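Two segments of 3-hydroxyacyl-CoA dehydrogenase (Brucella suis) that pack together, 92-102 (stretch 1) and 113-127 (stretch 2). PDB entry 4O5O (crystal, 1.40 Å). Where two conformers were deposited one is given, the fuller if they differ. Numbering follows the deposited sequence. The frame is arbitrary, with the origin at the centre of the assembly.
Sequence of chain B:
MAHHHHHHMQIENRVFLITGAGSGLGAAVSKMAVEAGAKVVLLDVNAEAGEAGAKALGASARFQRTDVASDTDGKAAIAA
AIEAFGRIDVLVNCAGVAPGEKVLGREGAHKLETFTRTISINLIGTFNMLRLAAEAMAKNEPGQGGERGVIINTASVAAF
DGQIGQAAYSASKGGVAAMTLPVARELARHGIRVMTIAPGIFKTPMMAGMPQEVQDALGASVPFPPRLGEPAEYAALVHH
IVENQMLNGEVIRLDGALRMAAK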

ATOM      1  N   VAL B  92     -20.292   3.805  13.986  1.00  6.33           N
ATOM      2  CA  VAL B  92     -19.565   4.564  12.994  1.00  6.46           C
ATOM      3  C   VAL B  92     -18.819   5.673  13.732  1.00  6.37           C
ATOM      4  O   VAL B  92     -19.419   6.580  14.304  1.00  6.83           O
ATOM      5  N   ASN B  93     -17.487   5.572  13.680  1.00  5.44           N
ATOM      6  CA  ASN B  93     -16.601   6.540  14.298  1.00  6.53           C
ATOM      7  C   ASN B  93     -16.299   7.633  13.261  1.00  6.87           C
ATOM      8  O   ASN B  93     -15.556   7.373  12.330  1.00  9.20           O
ATOM      9  N   CYS B  94     -16.901   8.811  13.406  1.00  6.00           N
ATOM     10  CA  CYS B  94     -16.644   9.974  12.548  1.00  6.77           C
ATOM     11  C   CYS B  94     -15.971  11.122  13.274  1.00  9.10           C
ATOM     12  O   CYS B  94     -15.454  12.022  12.597  1.00 17.49           O
ATOM     13  N   ALA B  95     -15.939  11.098  14.606  1.00  8.28           N
ATOM     14  CA  ALA B  95     -15.306  12.178  15.365  1.00  8.67           C
ATOM     15  C   ALA B  95     -13.845  12.344  15.007  1.00  8.84           C
ATOM     16  O   ALA B  95     -13.079  11.401  15.051  1.00  9.90           O
ATOM     17  N   GLY B  96     -13.471  13.558  14.676  1.00  9.48           N
ATOM     18  CA  GLY B  96     -12.077  13.835  14.359  1.00  8.78           C
ATOM     19  C   GLY B  96     -11.809  15.302  14.262  1.00 10.56           C
ATOM     20  O   GLY B  96     -12.747  16.109  14.134  1.00 12.49           O
ATOM     21  N   VAL B  97     -10.535  15.636  14.406  1.00  8.61           N
ATOM     22  CA  VAL B  97     -10.025  16.970  14.204  1.00  9.04           C
ATOM     23  C   VAL B  97      -8.884  16.889  13.201  1.00  9.30           C
ATOM     24  O   VAL B  97      -8.142  15.926  13.180  1.00 11.03           O
ATOM     25  N   ALA B  98      -8.738  17.925  12.398  1.00 11.17           N
ATOM     26  CA  ALA B  98      -7.772  17.916  11.284  1.00 12.59           C
ATOM     27  C   ALA B  98      -6.912  19.186  11.241  1.00 11.58           C
ATOM     28  O   ALA B  98      -6.884  19.920  10.253  1.00 14.62           O
ATOM     29  N   PRO B  99      -6.190  19.461  12.330  1.00 13.47           N
ATOM     30  CA  PRO B  99      -5.363  20.653  12.300  1.00 14.96           C
ATOM     31  C   PRO B  99      -4.162  20.476  11.372  1.00 10.97           C
ATOM     32  O   PRO B  99      -3.827  19.343  10.962  1.00 14.09           O
ATOM     33  N   GLY B 100      -3.610  21.616  10.968  1.00 10.03           N
ATOM     34  CA  GLY B 100      -2.325  21.676  10.289  1.00  9.54           C
ATOM     35  C   GLY B 100      -1.324  22.376  11.174  1.00  8.92           C
ATOM     36  O   GLY B 100      -1.621  23.414  11.766  1.00 11.61           O
ATOM     37  N   GLU B 101      -0.154  21.784  11.315  1.00  8.01           N
ATOM     38  CA  GLU B 101       0.902  22.411  12.095  1.00  7.27           C
ATOM     39  C   GLU B 101       2.214  21.811  11.625  1.00  6.49           C
ATOM     40  O   GLU B 101       2.370  20.587  11.546  1.00  6.71           O
ATOM     41  N   LYS B 102       3.148  22.663  11.226  1.00  6.68           N
ATOM     42  CA  LYS B 102       4.433  22.202  10.782  1.00  6.92           C
ATOM     43  C   LYS B 102       5.263  21.597  11.909  1.00  6.14           C
ATOM     44  O   LYS B 102       5.185  22.031  13.065  1.00  7.49           O
ATOM     45  N   GLU B 113       1.785  19.045  22.781  1.00  8.67           N
ATOM     46  CA  GLU B 113       0.413  18.964  23.290  1.00 10.64           C
ATOM     47  C   GLU B 113      -0.627  18.852  22.155  1.00  9.12           C
ATOM     48  O   GLU B 113      -1.639  18.171  22.289  1.00  9.59           O
ATOM     49  N   THR B 114      -0.408  19.595  21.068  1.00  8.29           N
ATOM     50  CA  THR B 114      -1.334  19.571  19.928  1.00  8.45           C
ATOM     51  C   THR B 114      -1.273  18.218  19.171  1.00  7.89           C
ATOM     52  O   THR B 114      -2.302  17.680  18.783  1.00  9.73           O
ATOM     53  N   PHE B 115      -0.069  17.658  19.005  1.00  7.49           N
ATOM     54  CA  PHE B 115       0.073  16.327  18.418  1.00  6.95           C
ATOM     55  C   PHE B 115      -0.678  15.334  19.298  1.00  6.39           C
ATOM     56  O   PHE B 115      -1.464  14.501  18.806  1.00  7.32           O
ATOM     57  N   THR B 116      -0.484  15.448  20.613  1.00  6.37           N
ATOM     58  CA  THR B 116      -1.132  14.539  21.530  1.00  7.08           C
ATOM     59  C   THR B 116      -2.668  14.629  21.464  1.00  7.22           C
ATOM     60  O   THR B 116      -3.344  13.614  21.482  1.00  7.62           O
ATOM     61  N   ARG B 117      -3.215  15.848  21.402  1.00  6.34           N
ATOM     62  CA  ARG B 117      -4.663  16.038  21.307  1.00  7.33           C
ATOM     63  C   ARG B 117      -5.251  15.412  20.050  1.00  6.66           C
ATOM     64  O   ARG B 117      -6.303  14.789  20.091  1.00  6.55           O
ATOM     65  N   THR B 118      -4.605  15.617  18.916  1.00  6.66           N
ATOM     66  CA  THR B 118      -5.086  15.043  17.667  1.00  6.26           C
ATOM     67  C   THR B 118      -5.110  13.523  17.732  1.00  5.56           C
ATOM     68  O   THR B 118      -6.078  12.873  17.311  1.00  5.80           O
ATOM     69  N   ILE B 119      -4.040  12.938  18.262  1.00  6.01           N
ATOM     70  CA  ILE B 119      -3.972  11.488  18.494  0.50  6.73           C
ATOM     71  C   ILE B 119      -5.086  11.045  19.437  1.00  6.33           C
ATOM     72  O   ILE B 119      -5.752  10.023  19.226  1.00  6.66           O
ATOM     73  N   SER B 120      -5.271  11.802  20.506  1.00  6.46           N
ATOM     74  CA  SER B 120      -6.277  11.458  21.507  1.00  6.70           C
ATOM     75  C   SER B 120      -7.693  11.400  20.922  1.00  5.89           C
ATOM     76  O   SER B 120      -8.410  10.395  21.107  1.00  7.31           O
ATOM     77  N   ILE B 121      -8.097  12.443  20.213  1.00  6.15           N
ATOM     78  CA  ILE B 121      -9.440  12.469  19.674  1.00  6.68           C
ATOM     79  C   ILE B 121      -9.610  11.447  18.546  1.00  5.64           C
ATOM     80  O   ILE B 121     -10.552  10.665  18.514  1.00  6.94           O
ATOM     81  N   ASN B 122      -8.675  11.456  17.602  1.00  5.73           N
ATOM     82  CA  ASN B 122      -8.879  10.746  16.345  1.00  5.11           C
ATOM     83  C   ASN B 122      -8.615   9.240  16.456  1.00  6.09           C
ATOM     84  O   ASN B 122      -9.321   8.436  15.820  1.00  7.52           O
ATOM     85  N   LEU B 123      -7.606   8.871  17.249  1.00  5.35           N
ATOM     86  CA  LEU B 123      -7.124   7.504  17.346  1.00  5.99           C
ATOM     87  C   LEU B 123      -7.552   6.844  18.659  1.00  5.45           C
ATOM     88  O   LEU B 123      -8.239   5.823  18.650  1.00  5.69           O
ATOM     89  N   ILE B 124      -7.194   7.444  19.792  1.00  6.03           N
ATOM     90  CA  ILE B 124      -7.621   6.898  21.066  1.00  6.85           C
ATOM     91  C   ILE B 124      -9.135   6.895  21.189  1.00  5.57           C
ATOM     92  O   ILE B 124      -9.716   5.893  21.637  1.00  6.04           O
ATOM     93  N   GLY B 125      -9.796   7.964  20.761  1.00  6.39           N
ATOM     94  CA  GLY B 125     -11.269   8.010  20.831  1.00  6.72           C
ATOM     95  C   GLY B 125     -11.936   6.939  19.990  1.00  4.95           C
ATOM     96  O   GLY B 125     -12.929   6.336  20.394  1.00  6.32           O
ATOM     97  N   THR B 126     -11.407   6.696  18.806  1.00  4.75           N
ATOM     98  CA  THR B 126     -11.933   5.657  17.921  1.00  5.27           C
ATOM     99  C   THR B 126     -11.746   4.254  18.517  1.00  4.78           C
ATOM    100  O   THR B 126     -12.665   3.477  18.544  1.00  5.71           O
ATOM    101  N   PHE B 127     -10.593   4.009  19.105  1.00  4.71           N
ATOM    102  CA  PHE B 127     -10.356   2.739  19.771  1.00  4.84           C
ATOM    103  C   PHE B 127     -11.267   2.582  20.986  1.00  4.23           C
ATOM    104  O   PHE B 127     -11.839   1.476  21.223  1.00  4.79           O
TER

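Val97 lies at the heart of this contact and gives up more surface to the other stretch than any other residue. Its CA-to-CB bond points toward the helix, and the m rotamer (chi1 -64°) brings both methyls to it. CG1 meets CD1 of Ile121 at 3.9 Å and also lies 4.1 Å from NH1 of Arg117, whose extended side chain comes nearer at its end. CG2 rests 4.1 Å from CA of Thr118. A compact, branched residue fits well here, covering several helix positions at once, while Ile121 (chi1 m, chi2 t) answers with its apolar CD1 methyl.

The backbone of Val97 is engaged too. Asn122, chi1 m, brings its amide alongside the loop: N of Val97 donates to OD1 of Asn122 at 2.9 Å, and ND2 of Asn122 donates to O of Val97, also at 2.9 Å. A carboxamide suits this place because it carries both an acceptor and a donor, so one side chain satisfies both polar backbone groups of a loop residue. Gly96 passes close by, its CA 3.1 Å from OD1 of Asn122.

At one end Asn93, also m, points toward Thr126, and these two come next to Val97 in covered surface. ND2 of Asn93 lies 3.4 Å from O of Thr126. Threonine (chi1 m) suits its place because OG1 of Thr126 both meets CB of Asn93 at 3.6 Å and is hydrogen-bonded to water 1 at 2.8 Å. Between these two regions, water fills the gap beside small Ala95. Water 1 also bonds O of Ala95 and O of Ile121, each at 2.8 Å; water 2 links O of Ala95 (3.1 Å) to O of Asn122 (2.8 Å).

At the other end, CG of Pro99 packs 3.3 Å from OG1 of Thr118. Beyond it, the extended Glu101 (chi1 and chi2 t) reaches across the widening backbone gap, bringing OE1 within 2.7 Å of OG1 of Thr114 (chi1 p).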

ATOM      1  CB  VAL B  92     -20.487   5.162  11.908  1.00  7.06           C
ATOM      2  CG1 VAL B  92     -19.637   5.684  10.765  1.00  7.35           C
ATOM      3  CG2 VAL B  92     -21.528   4.130  11.443  1.00  7.46           C
ATOM      4  CB  ASN B  93     -15.288   5.879  14.736  1.00  6.10           C
ATOM      5  CG  ASN B  93     -15.392   5.134  16.051  1.00  7.12           C
ATOM      6  OD1 ASN B  93     -15.729   5.709  17.077  1.00  7.77           O
ATOM      7  ND2 ASN B  93     -14.964   3.879  16.051  1.00  8.58           N
ATOM      8  CB  CYS B  94     -17.957  10.452  11.916  1.00  7.85           C
ATOM      9  SG  CYS B  94     -18.781   9.231  10.908  1.00 10.37           S
ATOM     10  CB  ALA B  95     -15.405  11.936  16.868  1.00  9.87           C
ATOM     11  CB  VAL B  97      -9.540  17.636  15.535  1.00 10.37           C
ATOM     12  CG1 VAL B  97     -10.735  17.814  16.461  1.00 13.13           C
ATOM     13  CG2 VAL B  97      -8.455  16.820  16.252  1.00 11.40           C
ATOM     14  CB  ALA B  98      -8.514  17.726   9.968  1.00 11.98           C
ATOM     15  CB  PRO B  99      -4.932  20.801  13.753  1.00 18.37           C
ATOM     16  CG  PRO B  99      -4.841  19.388  14.245  1.00 23.01           C
ATOM     17  CD  PRO B  99      -5.934  18.629  13.524  1.00 18.22           C
ATOM     18  CB  GLU B 101       0.703  22.131  13.599  1.00  7.66           C
ATOM     19  CG  GLU B 101       1.716  22.888  14.470  1.00  7.87           C
ATOM     20  CD  GLU B 101       1.476  22.700  15.972  1.00  9.43           C
ATOM     21  OE1 GLU B 101       0.440  22.083  16.333  1.00 12.38           O
ATOM     22  OE2 GLU B 101       2.324  23.173  16.779  1.00 10.98           O
ATOM     23  CB  LYS B 102       5.217  23.355  10.166  1.00  8.21           C
ATOM     24  CG  LYS B 102       4.665  23.766   8.824  1.00 10.85           C
ATOM     25  CD  LYS B 102       5.525  24.857   8.214  1.00 14.18           C
ATOM     26  CE  LYS B 102       4.938  25.335   6.906  1.00 15.46           C
ATOM     27  NZ  LYS B 102       5.919  26.258   6.276  1.00 17.00           N
ATOM     28  CB  GLU B 113       0.113  20.193  24.198  1.00 14.11           C
ATOM     29  CG  GLU B 113       1.016  20.356  25.441  1.00 19.42           C
ATOM     30  CD  GLU B 113       2.326  21.147  25.241  1.00 22.05           C
ATOM     31  OE1 GLU B 113       2.895  21.229  24.120  1.00 15.22           O
ATOM     32  OE2 GLU B 113       2.812  21.675  26.270  1.00 24.59           O
ATOM     33  CB  THR B 114      -1.020  20.733  18.983  1.00 10.75           C
ATOM     34  OG1 THR B 114       0.351  20.650  18.622  1.00 11.29           O
ATOM     35  CG2 THR B 114      -1.352  22.072  19.666  1.00 11.60           C
ATOM     36  CB  PHE B 115       1.551  15.924  18.332  1.00  7.42           C
ATOM     37  CG  PHE B 115       1.795  14.611  17.623  1.00  7.08           C
ATOM     38  CD1 PHE B 115       1.787  13.429  18.329  1.00  7.61           C
ATOM     39  CD2 PHE B 115       2.089  14.569  16.260  1.00  7.34           C
ATOM     40  CE1 PHE B 115       2.026  12.218  17.691  1.00  7.73           C
ATOM     41  CE2 PHE B 115       2.323  13.366  15.622  1.00  9.14           C
ATOM     42  CZ  PHE B 115       2.273  12.179  16.333  1.00  8.14           C
ATOM     43  CB  THR B 116      -0.616  14.748  22.973  1.00  7.32           C
ATOM     44  OG1 THR B 116       0.796  14.501  23.011  1.00  9.39           O
ATOM     45  CG2 THR B 116      -1.333  13.837  23.971  1.00  8.62           C
ATOM     46  CB  ARG B 117      -5.022  17.528  21.381  1.00 10.20           C
ATOM     47  CG  ARG B 117      -6.517  17.816  21.302  1.00 12.37           C
ATOM     48  CD  ARG B 117      -6.861  19.300  21.479  1.00 16.79           C
ATOM     49  NE  ARG B 117      -8.297  19.569  21.310  1.00 19.21           N
ATOM     50  CZ  ARG B 117      -8.903  19.858  20.151  1.00 25.54           C
ATOM     51  NH1 ARG B 117      -8.225  19.930  18.994  1.00 26.59           N
ATOM     52  NH2 ARG B 117     -10.217  20.077  20.148  1.00 30.18           N
ATOM     53  CB  THR B 118      -4.198  15.543  16.534  1.00  6.91           C
ATOM     54  OG1 THR B 118      -4.331  16.960  16.462  1.00  9.40           O
ATOM     55  CG2 THR B 118      -4.550  14.960  15.181  1.00  6.52           C
ATOM     56  CB  ILE B 119      -2.609  11.082  19.118  0.50  7.55           C
ATOM     57  CG1 ILE B 119      -1.465  11.317  18.136  0.50  7.14           C
ATOM     58  CG2 ILE B 119      -2.604   9.629  19.581  0.50  9.71           C
ATOM     59  CD1 ILE B 119      -1.682  10.619  16.810  0.50 10.42           C
ATOM     60  CB  SER B 120      -6.236  12.457  22.687  1.00  7.37           C
ATOM     61  OG  SER B 120      -7.278  12.185  23.599  1.00 11.57           O
ATOM     62  CB  ILE B 121      -9.804  13.876  19.170  1.00  7.31           C
ATOM     63  CG1 ILE B 121      -9.852  14.884  20.336  1.00  8.55           C
ATOM     64  CG2 ILE B 121     -11.142  13.837  18.433  1.00  8.59           C
ATOM     65  CD1 ILE B 121      -9.803  16.331  19.915  1.00 11.70           C
ATOM     66  CB  ASN B 122      -7.934  11.278  15.288  1.00  5.90           C
ATOM     67  CG  ASN B 122      -8.271  12.664  14.828  1.00  6.98           C
ATOM     68  OD1 ASN B 122      -9.223  13.267  15.306  1.00  8.31           O
ATOM     69  ND2 ASN B 122      -7.519  13.171  13.864  1.00  5.67           N
ATOM     70  CB  LEU B 123      -5.616   7.447  17.134  1.00  5.62           C
ATOM     71  CG  LEU B 123      -4.986   6.055  17.252  1.00  6.61           C
ATOM     72  CD1 LEU B 123      -5.673   5.036  16.347  1.00  6.75           C
ATOM     73  CD2 LEU B 123      -3.506   6.155  16.944  1.00  8.54           C
ATOM     74  CB  ILE B 124      -6.925   7.565  22.258  1.00  7.31           C
ATOM     75  CG1 ILE B 124      -5.404   7.320  22.131  1.00  8.99           C
ATOM     76  CG2 ILE B 124      -7.456   7.007  23.586  1.00  8.56           C
ATOM     77  CD1 ILE B 124      -4.546   8.097  23.097  1.00 11.55           C
ATOM     78  CB  THR B 126     -11.319   5.796  16.508  1.00  5.94           C
ATOM     79  OG1 THR B 126     -12.027   6.850  15.818  1.00  6.48           O
ATOM     80  CG2 THR B 126     -11.413   4.518  15.680  1.00  6.79           C
ATOM     81  CB  PHE B 127      -8.908   2.568  20.202  1.00  5.28           C
ATOM     82  CG  PHE B 127      -8.673   1.246  20.866  1.00  6.10           C
ATOM     83  CD1 PHE B 127      -8.616   0.097  20.093  1.00  7.36           C
ATOM     84  CD2 PHE B 127      -8.578   1.132  22.236  1.00  7.75           C
ATOM     85  CE1 PHE B 127      -8.456  -1.135  20.668  1.00  8.72           C
ATOM     86  CE2 PHE B 127      -8.391  -0.103  22.828  1.00  8.77           C
ATOM     87  CZ  PHE B 127      -8.335  -1.237  22.037  1.00  9.98           C
TER
HETATM   88  O   HOH W   1     -12.472   9.398  16.913  1.00  7.09           O
HETATM   89  O   HOH W   2     -10.804   9.670  13.758  1.00 12.75           O